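Local coordinates for protein glycerate dehydrogenase (Bacillus sp. 5mfcol3.1, PDB 6P2I) that reduces acyclic imino acids with NADPH, being an imine reductase of the D-2-hydroxyacid dehydrogenase family that is captured here with the cofactor and D-arginine, at residues 1-6 with 45-50; 92-97 with 287-292; 104-109 with 155-160. All blocks are in the same frame, centred on the assembly; numbering follows the deposited sequence.

Contact 1: residues 1-6 with 45-50; sequences MKITYI and TDIAIV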
loop_
_atom_site.group_PDB
_atom_site.type_symbol
_atom_site.label_atom_id
_atom_site.label_comp_id
_atom_site.label_asym_id
_atom_site.label_seq_id
_atom_site.Cartn_x
_atom_site.Cartn_y
_atom_site.Cartn_z
ATOM N N MET A 1 -35.826 -26.291 -16.197
ATOM C CA MET A 1 -34.621 -25.476 -16.023
ATOM C C MET A 1 -33.920 -25.796 -14.711
ATOM O O MET A 1 -34.406 -25.467 -13.627
ATOM C CB MET A 1 -34.951 -23.978 -16.079
ATOM C CG MET A 1 -33.755 -23.035 -16.000
ATOM S SD MET A 1 -32.522 -23.271 -17.307
ATOM C CE MET A 1 -33.530 -23.176 -18.775
ATOM N N LYS A 2 -32.759 -26.428 -14.831
ATOM C CA LYS A 2 -31.903 -26.761 -13.707
ATOM C C LYS A 2 -30.635 -25.922 -13.773
ATOM O O LYS A 2 -30.035 -25.776 -14.842
ATOM C CB LYS A 2 -31.540 -28.247 -13.724
ATOM C CG LYS A 2 -30.571 -28.669 -12.627
ATOM C CD LYS A 2 -31.233 -29.619 -11.642
ATOM C CE LYS A 2 -30.232 -30.592 -11.029
ATOM N NZ LYS A 2 -29.093 -29.897 -10.382
ATOM N N ILE A 3 -30.239 -25.373 -12.628
ATOM C CA ILE A 3 -29.034 -24.563 -12.489
ATOM C C ILE A 3 -28.193 -25.201 -11.395
ATOM O O ILE A 3 -28.709 -25.506 -10.314
ATOM C CB ILE A 3 -29.384 -23.105 -12.139
ATOM C CG1 ILE A 3 -30.369 -22.553 -13.171
ATOM C CG2 ILE A 3 -28.108 -22.238 -12.023
ATOM C CD1 ILE A 3 -31.222 -21.418 -12.661
ATOM N N THR A 4 -26.916 -25.438 -11.680
ATOM C CA THR A 4 -26.057 -26.167 -10.751
ATOM C C THR A 4 -24.736 -25.442 -10.568
ATOM O O THR A 4 -23.990 -25.253 -11.533
ATOM C CB THR A 4 -25.789 -27.588 -11.239
ATOM O OG1 THR A 4 -27.033 -28.268 -11.425
ATOM C CG2 THR A 4 -24.965 -28.339 -10.201
ATOM N N TYR A 5 -24.446 -25.057 -9.330
ATOM C CA TYR A 5 -23.114 -24.593 -8.945
ATOM C C TYR A 5 -22.327 -25.864 -8.636
ATOM O O TYR A 5 -22.555 -26.520 -7.613
ATOM C CB TYR A 5 -23.218 -23.643 -7.757
ATOM C CG TYR A 5 -22.076 -22.647 -7.557
ATOM C CD1 TYR A 5 -20.758 -23.072 -7.469
ATOM C CD2 TYR A 5 -22.332 -21.290 -7.428
ATOM C CE1 TYR A 5 -19.705 -22.165 -7.259
ATOM C CE2 TYR A 5 -21.290 -20.373 -7.224
ATOM C CZ TYR A 5 -19.983 -20.822 -7.142
ATOM O OH TYR A 5 -18.955 -19.922 -6.927
ATOM N N ILE A 6 -21.432 -26.257 -9.550
ATOM C CA ILE A 6 -20.911 -27.625 -9.520
ATOM C C ILE A 6 -19.780 -27.848 -8.531
ATOM O O ILE A 6 -19.394 -29.001 -8.315
ATOM C CB ILE A 6 -20.429 -28.082 -10.911
ATOM C CG1 ILE A 6 -19.152 -27.343 -11.322
ATOM C CG2 ILE A 6 -21.556 -27.952 -11.938
ATOM C CD1 ILE A 6 -18.470 -27.966 -12.554
ATOM N N THR A 45 -27.685 -30.823 -15.846
ATOM C CA THR A 45 -28.130 -29.461 -15.630
ATOM C C THR A 45 -28.244 -28.751 -16.972
ATOM O O THR A 45 -27.664 -29.170 -17.978
ATOM C CB THR A 45 -27.169 -28.732 -14.672
ATOM O OG1 THR A 45 -27.795 -27.551 -14.156
ATOM C CG2 THR A 45 -25.856 -28.353 -15.365
ATOM N N ASP A 46 -29.016 -27.668 -16.979
ATOM C CA ASP A 46 -29.134 -26.847 -18.171
ATOM C C ASP A 46 -28.197 -25.650 -18.135
ATOM O O ASP A 46 -27.569 -25.325 -19.149
ATOM C CB ASP A 46 -30.579 -26.381 -18.333
ATOM C CG ASP A 46 -31.549 -27.532 -18.325
ATOM O OD1 ASP A 46 -31.496 -28.358 -19.267
ATOM O OD2 ASP A 46 -32.330 -27.638 -17.353
ATOM N N ILE A 47 -28.080 -25.001 -16.973
ATOM C CA ILE A 47 -27.078 -23.976 -16.711
ATOM C C ILE A 47 -26.146 -24.509 -15.636
ATOM O O ILE A 47 -26.604 -25.103 -14.653
ATOM C CB ILE A 47 -27.724 -22.652 -16.253
ATOM C CG1 ILE A 47 -28.698 -22.134 -17.316
ATOM C CG2 ILE A 47 -26.649 -21.622 -15.904
ATOM C CD1 ILE A 47 -29.489 -20.913 -16.858
ATOM N N ALA A 48 -24.840 -24.332 -15.835
ATOM C CA ALA A 48 -23.853 -24.706 -14.832
ATOM C C ALA A 48 -23.060 -23.476 -14.425
ATOM O O ALA A 48 -22.837 -22.579 -15.237
ATOM C CB ALA A 48 -22.890 -25.778 -15.342
ATOM N N ILE A 49 -22.636 -23.459 -13.160
ATOM C CA ILE A 49 -21.754 -22.427 -12.607
ATOM C C ILE A 49 -20.521 -23.134 -12.064
ATOM O O ILE A 49 -20.640 -24.157 -11.382
ATOM C CB ILE A 49 -22.436 -21.623 -11.492
ATOM C CG1 ILE A 49 -23.779 -21.064 -11.965
ATOM C CG2 ILE A 49 -21.491 -20.484 -11.006
ATOM C CD1 ILE A 49 -24.748 -20.785 -10.837
ATOM N N VAL A 50 -19.340 -22.597 -12.352
ATOM C CA VAL A 50 -18.106 -23.269 -11.973
ATOM C C VAL A 50 -17.147 -22.255 -11.359
ATOM O O VAL A 50 -17.096 -21.094 -11.784
ATOM C CB VAL A 50 -17.472 -23.990 -13.182
ATOM C CG1 VAL A 50 -17.089 -22.987 -14.278
ATOM C CG2 VAL A 50 -16.276 -24.819 -12.750
#
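The carboxylate of Asp46 grips the start of the neighbouring strand: OD2 takes the backbone N-H of Lys2 at 2.8 Å on its anti lone pair. In return the carbonyl O of Lys2 accepts two amides, those of Asp46 and Ile47; the second, Ile47 N to Lys2 O at 3.0 Å, is almost straight (177°). An aspartate suits this place because its short side chain can reach across to the Lys2 amide while OD1 makes a salt bridge to Arg65. Further along, Thr4 N donates to Ile47 O at 3.0 Å, and the hydroxyl of Thr45 reaches the same oxygen from the opposite face of its plane. Thr45 OG1 also lies 2.9 Å from Thr4 OG1, which in turn accepts from Lys2 NZ, so two buried hydroxyls find polar company beside the strands; the ammonium group has a second partner in Glu27. Ile49 N to Thr4 O and Ile6 N to Ile49 O carry the ladder onward.

Strands 2-5 and 47-50 thus run parallel, 11° apart, as adjacent members of the five-stranded parallel sheet, with strand 25-28 on the other side of 2-5 and strand 68-71 beyond 47-50. Beta-branched isoleucines favour such extended backbone and fill one face. Ile3 and Ile47 lie side by side pointing the same way, and Ile3 CG2 meets Ile49 CD1 at 3.8 Å. On that face Ile49 CG2, anti to its backbone N (chi1 of CG1 -53°), sits over the ring of Tyr5 in a CH-pi contact, 3.9 Å from the centroid and displaced toward the rim. The ring's hydroxyl bonds to Glu51, a residue of the D-arginine pocket. At the two ends, Met1 SD rests on Ile47 CD1, and Ile6 CD1 packs against Val50 CG2 at 3.8 Å.

Contact 2: residues 92-97 with 287-292; sequences SNCPQY and MYELIE. With DAR (D-arginine), chain D.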
loop_
_atom_site.group_PDB
_atom_site.type_symbol
_atom_site.label_atom_id
_atom_site.label_comp_id
_atom_site.label_asym_id
_atom_site.label_seq_id
_atom_site.Cartn_x
_atom_site.Cartn_y
_atom_site.Cartn_z
ATOM N N SER A 92 -20.284 -17.666 -20.276
ATOM C CA SER A 92 -20.137 -16.304 -19.776
ATOM C C SER A 92 -19.200 -16.321 -18.583
ATOM O O SER A 92 -19.101 -17.322 -17.871
ATOM C CB SER A 92 -21.484 -15.690 -19.323
ATOM O OG SER A 92 -22.359 -15.427 -20.404
ATOM N N ASN A 93 -18.531 -15.189 -18.336
ATOM C CA ASN A 93 -17.810 -15.015 -17.085
ATOM C C ASN A 93 -18.508 -13.945 -16.249
ATOM O O ASN A 93 -19.573 -13.438 -16.613
ATOM C CB ASN A 93 -16.333 -14.683 -17.342
ATOM C CG ASN A 93 -16.123 -13.321 -17.993
ATOM O OD1 ASN A 93 -17.048 -12.703 -18.527
ATOM N ND2 ASN A 93 -14.880 -12.864 -17.973
ATOM N N CYS A 94 -17.899 -13.618 -15.109
ATOM C CA CYS A 94 -18.301 -12.471 -14.306
ATOM C C CYS A 94 -17.176 -11.458 -14.458
ATOM O O CYS A 94 -16.088 -11.642 -13.889
ATOM C CB CYS A 94 -18.522 -12.850 -12.838
ATOM S SG CYS A 94 -19.919 -14.026 -12.660
ATOM N N PRO A 95 -17.374 -10.412 -15.246
ATOM C CA PRO A 95 -16.233 -9.699 -15.833
ATOM C C PRO A 95 -15.661 -8.549 -15.030
ATOM O O PRO A 95 -14.533 -8.148 -15.324
ATOM C CB PRO A 95 -16.813 -9.161 -17.142
ATOM C CG PRO A 95 -18.259 -8.944 -16.842
ATOM C CD PRO A 95 -18.649 -10.056 -15.899
ATOM N N GLN A 96 -16.408 -7.959 -14.099
ATOM C CA GLN A 96 -15.926 -6.720 -13.479
ATOM C C GLN A 96 -15.965 -6.703 -11.958
ATOM O O GLN A 96 -15.508 -5.722 -11.360
ATOM C CB GLN A 96 -16.725 -5.517 -14.008
ATOM C CG GLN A 96 -16.758 -5.406 -15.518
ATOM C CD GLN A 96 -17.179 -4.030 -16.003
ATOM O OE1 GLN A 96 -17.080 -3.038 -15.272
ATOM N NE2 GLN A 96 -17.635 -3.959 -17.248
ATOM N N TYR A 97 -16.472 -7.759 -11.314
ATOM C CA TYR A 97 -16.739 -7.708 -9.880
ATOM C C TYR A 97 -15.512 -7.318 -9.064
ATOM O O TYR A 97 -15.652 -6.656 -8.033
ATOM C CB TYR A 97 -17.274 -9.072 -9.391
ATOM C CG TYR A 97 -16.250 -10.190 -9.446
ATOM C CD1 TYR A 97 -15.995 -10.881 -10.635
ATOM C CD2 TYR A 97 -15.550 -10.571 -8.309
ATOM C CE1 TYR A 97 -15.041 -11.894 -10.680
ATOM C CE2 TYR A 97 -14.595 -11.575 -8.354
ATOM C CZ TYR A 97 -14.346 -12.228 -9.537
ATOM O OH TYR A 97 -13.399 -13.229 -9.568
ATOM N N MET A 287 -21.919 -11.698 -7.033
ATOM C CA MET A 287 -23.268 -12.259 -7.001
ATOM C C MET A 287 -24.187 -11.528 -7.966
ATOM O O MET A 287 -25.006 -12.161 -8.647
ATOM C CB MET A 287 -23.827 -12.194 -5.580
ATOM C CG MET A 287 -23.012 -12.957 -4.541
ATOM S SD MET A 287 -22.911 -14.732 -4.875
ATOM C CE MET A 287 -21.323 -14.883 -5.692
ATOM N N TYR A 288 -24.080 -10.196 -8.031
ATOM C CA TYR A 288 -24.914 -9.447 -8.967
ATOM C C TYR A 288 -24.630 -9.863 -10.403
ATOM O O TYR A 288 -25.555 -9.958 -11.222
ATOM C CB TYR A 288 -24.691 -7.940 -8.829
ATOM C CG TYR A 288 -24.909 -7.315 -7.463
ATOM C CD1 TYR A 288 -25.769 -7.866 -6.536
ATOM C CD2 TYR A 288 -24.258 -6.127 -7.124
ATOM C CE1 TYR A 288 -25.972 -7.269 -5.288
ATOM C CE2 TYR A 288 -24.444 -5.526 -5.892
ATOM C CZ TYR A 288 -25.300 -6.097 -4.973
ATOM O OH TYR A 288 -25.479 -5.485 -3.745
ATOM N N GLU A 289 -23.353 -10.098 -10.733
ATOM C CA GLU A 289 -22.991 -10.507 -12.091
ATOM C C GLU A 289 -23.489 -11.912 -12.395
ATOM O O GLU A 289 -24.008 -12.167 -13.486
ATOM C CB GLU A 289 -21.477 -10.431 -12.292
ATOM C CG GLU A 289 -20.987 -8.984 -12.452
ATOM C CD GLU A 289 -19.493 -8.856 -12.731
ATOM O OE1 GLU A 289 -18.717 -9.740 -12.325
ATOM O OE2 GLU A 289 -19.099 -7.839 -13.339
ATOM N N LEU A 290 -23.331 -12.830 -11.446
ATOM C CA LEU A 290 -23.855 -14.181 -11.620
ATOM C C LEU A 290 -25.350 -14.151 -11.914
ATOM O O LEU A 290 -25.836 -14.839 -12.823
ATOM C CB LEU A 290 -23.573 -14.995 -10.357
ATOM C CG LEU A 290 -24.301 -16.331 -10.266
ATOM C CD1 LEU A 290 -23.866 -17.255 -11.387
ATOM C CD2 LEU A 290 -24.054 -16.956 -8.920
ATOM N N ILE A 291 -26.093 -13.349 -11.151
ATOM C CA ILE A 291 -27.540 -13.285 -11.322
ATOM C C ILE A 291 -27.883 -12.603 -12.638
ATOM O O ILE A 291 -28.824 -13.004 -13.333
ATOM C CB ILE A 291 -28.191 -12.582 -10.117
ATOM C CG1 ILE A 291 -28.130 -13.496 -8.895
ATOM C CG2 ILE A 291 -29.632 -12.171 -10.415
ATOM C CD1 ILE A 291 -28.291 -12.776 -7.567
ATOM N N GLU A 292 -27.126 -11.566 -13.001
ATOM C CA GLU A 292 -27.372 -10.902 -14.274
ATOM C C GLU A 292 -27.130 -11.847 -15.439
ATOM O O GLU A 292 -27.872 -11.827 -16.427
ATOM C CB GLU A 292 -26.493 -9.665 -14.414
ATOM C CG GLU A 292 -26.667 -8.991 -15.752
ATOM C CD GLU A 292 -25.905 -7.687 -15.842
ATOM O OE1 GLU A 292 -25.064 -7.434 -14.949
ATOM O OE2 GLU A 292 -26.151 -6.921 -16.799
HETATM N N DAR D . -8.862 -15.851 -10.580
HETATM C CA DAR D . -9.603 -14.637 -10.238
HETATM C CB DAR D . -10.151 -14.694 -8.804
HETATM C CG DAR D . -11.160 -15.825 -8.578
HETATM C CD DAR D . -11.983 -15.605 -7.312
HETATM N NE DAR D . -13.057 -16.569 -7.076
HETATM C CZ DAR D . -14.331 -16.170 -6.996
HETATM N NH1 DAR D . -14.716 -15.025 -7.567
HETATM N NH2 DAR D . -15.237 -16.907 -6.351
HETATM C C DAR D . -10.683 -14.364 -11.269
HETATM O O DAR D . -11.749 -13.783 -10.982
HETATM O OXT DAR D . -10.465 -14.728 -12.423
#
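Glu289 and Cys94 bury most of this contact, with Tyr97 next. From helix 280-298 the glutamate reaches over in an extended chain (chi2 -177°) and sets its carboxylate against the backbone of the loop. OE2 takes Gln96 N at 2.8 Å on its syn lone pair; OE1 adds two weak bonds, from Gln96 N at 3.4 Å and Tyr97 N at 3.2 Å. The length of a glutamate suits this span, and two consecutive amides would probably favour its negative charge. Cys94, small enough to lie close to the helix, puts CB 3.2 Å from Glu289 OE1 and its sulfur beside Leu290. The Tyr97 ring, turned 78° from the carboxylate, has OE1 at its edge and leads away to the D-arginine. An alanine at Glu289 would probably leave the Gln96 and Tyr97 amides without their acceptor and let this loop, which carries Tyr97 of the D-arginine pocket, shift. The loop joins strand 90-92, at one edge of the five-stranded sheet, to helix 99-114, while helix 280-298 touches Ile20 of helix 14-23 and Ile70 of strand 68-71 with its Leu290.

Contact 3: residues 104-109 with 155-160; sequences EHVFAL and QTVAEI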
loop_
_atom_site.group_PDB
_atom_site.type_symbol
_atom_site.label_atom_id
_atom_site.label_comp_id
_atom_site.label_asym_id
_atom_site.label_seq_id
_atom_site.Cartn_x
_atom_site.Cartn_y
_atom_site.Cartn_z
ATOM N N GLU A 104 -6.668 -2.032 -6.122
ATOM C CA GLU A 104 -6.139 -1.598 -4.830
ATOM C C GLU A 104 -5.069 -2.553 -4.324
ATOM O O GLU A 104 -4.088 -2.120 -3.707
ATOM C CB GLU A 104 -7.269 -1.454 -3.809
ATOM C CG GLU A 104 -8.156 -0.266 -4.107
ATOM C CD GLU A 104 -9.207 0.018 -3.047
ATOM O OE1 GLU A 104 -9.069 -0.465 -1.901
ATOM O OE2 GLU A 104 -10.180 0.737 -3.378
ATOM N N HIS A 105 -5.221 -3.854 -4.603
ATOM C CA HIS A 105 -4.208 -4.809 -4.174
ATOM C C HIS A 105 -2.880 -4.576 -4.862
ATOM O O HIS A 105 -1.825 -4.848 -4.274
ATOM C CB HIS A 105 -4.686 -6.237 -4.455
ATOM C CG HIS A 105 -4.009 -7.270 -3.625
ATOM N ND1 HIS A 105 -4.341 -7.499 -2.306
ATOM C CD2 HIS A 105 -3.042 -8.169 -3.931
ATOM C CE1 HIS A 105 -3.614 -8.500 -1.840
ATOM N NE2 HIS A 105 -2.812 -8.918 -2.803
ATOM N N VAL A 106 -2.898 -4.108 -6.115
ATOM C CA VAL A 106 -1.644 -3.786 -6.784
ATOM C C VAL A 106 -0.862 -2.769 -5.957
ATOM O O VAL A 106 0.353 -2.906 -5.757
ATOM C CB VAL A 106 -1.908 -3.248 -8.204
ATOM C CG1 VAL A 106 -0.644 -2.640 -8.799
ATOM C CG2 VAL A 106 -2.453 -4.352 -9.124
ATOM N N PHE A 107 -1.554 -1.751 -5.451
ATOM C CA PHE A 107 -0.877 -0.739 -4.649
ATOM C C PHE A 107 -0.538 -1.263 -3.262
ATOM O O PHE A 107 0.512 -0.916 -2.723
ATOM C CB PHE A 107 -1.723 0.537 -4.597
ATOM C CG PHE A 107 -1.705 1.282 -5.891
ATOM C CD1 PHE A 107 -2.580 0.949 -6.919
ATOM C CD2 PHE A 107 -0.761 2.269 -6.104
ATOM C CE1 PHE A 107 -2.529 1.607 -8.124
ATOM C CE2 PHE A 107 -0.706 2.940 -7.317
ATOM C CZ PHE A 107 -1.590 2.617 -8.322
ATOM N N ALA A 108 -1.378 -2.132 -2.691
ATOM C CA ALA A 108 -1.010 -2.801 -1.446
ATOM C C ALA A 108 0.314 -3.539 -1.599
ATOM O O ALA A 108 1.222 -3.401 -0.770
ATOM C CB ALA A 108 -2.117 -3.772 -1.014
ATOM N N LEU A 109 0.450 -4.325 -2.671
ATOM C CA LEU A 109 1.682 -5.072 -2.891
ATOM C C LEU A 109 2.856 -4.152 -3.192
ATOM O O LEU A 109 3.958 -4.358 -2.670
ATOM C CB LEU A 109 1.495 -6.055 -4.040
ATOM C CG LEU A 109 0.605 -7.246 -3.729
ATOM C CD1 LEU A 109 0.321 -8.023 -5.024
ATOM C CD2 LEU A 109 1.253 -8.152 -2.680
ATOM N N GLN A 155 -7.050 -0.659 -16.540
ATOM C CA GLN A 155 -7.524 0.726 -16.580
ATOM C C GLN A 155 -7.855 1.253 -15.191
ATOM O O GLN A 155 -7.717 2.456 -14.938
ATOM C CB GLN A 155 -8.743 0.841 -17.489
ATOM C CG GLN A 155 -8.380 0.792 -18.957
ATOM C CD GLN A 155 -9.599 0.845 -19.847
ATOM O OE1 GLN A 155 -10.475 1.682 -19.655
ATOM N NE2 GLN A 155 -9.662 -0.047 -20.830
ATOM N N THR A 156 -8.313 0.388 -14.289
ATOM C CA THR A 156 -8.559 0.831 -12.921
ATOM C C THR A 156 -7.250 1.173 -12.228
ATOM O O THR A 156 -7.158 2.194 -11.531
ATOM C CB THR A 156 -9.339 -0.235 -12.137
ATOM O OG1 THR A 156 -10.518 -0.601 -12.868
ATOM C CG2 THR A 156 -9.777 0.316 -10.787
ATOM N N VAL A 157 -6.220 0.349 -12.433
ATOM C CA VAL A 157 -4.900 0.664 -11.896
ATOM C C VAL A 157 -4.401 1.983 -12.472
ATOM O O VAL A 157 -3.846 2.826 -11.749
ATOM C CB VAL A 157 -3.914 -0.482 -12.181
ATOM C CG1 VAL A 157 -2.471 -0.048 -11.858
ATOM C CG2 VAL A 157 -4.292 -1.721 -11.376
ATOM N N ALA A 158 -4.597 2.188 -13.778
ATOM C CA ALA A 158 -4.159 3.445 -14.390
ATOM C C ALA A 158 -4.840 4.647 -13.750
ATOM O O ALA A 158 -4.210 5.696 -13.554
ATOM C CB ALA A 158 -4.420 3.420 -15.898
ATOM N N GLU A 159 -6.133 4.532 -13.430
ATOM C CA GLU A 159 -6.832 5.660 -12.817
ATOM C C GLU A 159 -6.203 6.024 -11.484
ATOM O O GLU A 159 -5.982 7.207 -11.186
ATOM C CB GLU A 159 -8.310 5.337 -12.604
ATOM C CG GLU A 159 -9.134 5.149 -13.834
ATOM C CD GLU A 159 -10.579 4.878 -13.468
ATOM O OE1 GLU A 159 -11.140 5.659 -12.666
ATOM O OE2 GLU A 159 -11.138 3.874 -13.954
ATOM N N ILE A 160 -5.938 5.017 -10.654
ATOM C CA ILE A 160 -5.292 5.262 -9.370
ATOM C C ILE A 160 -3.893 5.825 -9.582
ATOM O O ILE A 160 -3.483 6.780 -8.907
ATOM C CB ILE A 160 -5.255 3.978 -8.528
ATOM C CG1 ILE A 160 -6.675 3.490 -8.217
ATOM C CG2 ILE A 160 -4.468 4.217 -7.250
ATOM C CD1 ILE A 160 -6.700 2.130 -7.600
#
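Segments 104-109 and 155-160, parts of helices 99-114 and 152-163, cross at -59°, their axes approaching to 10.0 Å, and the backbones come nearest at Val106 and Val157, 7.5 Å between their CA atoms. At that separation the contact is made mainly by apolar side chains. Val106 CG2 meets Val157 CG2 at 3.9 Å, the two side chains crossing at about a right angle; compact, beta-branched valines fill this narrow point.

Beside them, Phe107 and Ile160 slide past each other in opposite directions. The ring lies with one face under Ile160 CG2, a CH-pi contact 3.6 Å from the centroid and 23° off the normal. Because that methyl is displaced toward the rim, Phe107 CE1 lies 3.4 Å from Ile160 CG2, with CZ next. Ile160 CG2 is anti to the backbone N (chi1 of CG1 -62°), and this turn puts that methyl over the ring. Val157 completes the seat with CG1 at 4.1 Å from Phe107 CE1, while its carbonyl oxygen lies at the ring's edge. A flat aromatic suits the site, presenting a broad face to the methyl.

Phe107 and Ile160 also reach the second subunit, packing on its Phe111 and Phe164 respectively, and Glu104, on the same helix as Phe107, accepts amides of its Ile140 and Arg141. Val157 also rests on Ile145 and Leu147 of strand 144-148. That strand and helix 152-163 form the opening beta-alpha unit of a Rossmann fold, probably with its GxGxxG sequence running from turn into helix, and helix 99-114 covers the unit at the dimer interface.

In the fold
Along the chain, contact 1 closes before the other two open, and contact 3 falls within the 189 residues that separate the segments of contact 2. Contacts 1 and 2, with centres 15 Å apart, belong to the half built on the five-stranded sheet and meet through Ile49 CD1 and Leu290 CD1 at 3.7 Å, where helix 280-298 packs on strand 47-50. Contact 3 lies about 34 Å from contact 1, centre to centre, in the half built on the seven-stranded Rossmann sheet. Contact 2 stands between them, 21 Å from contact 3, where the chain passes from strand 90-92 into helix 99-114; D-arginine and NADP bind near this junction of the two halves.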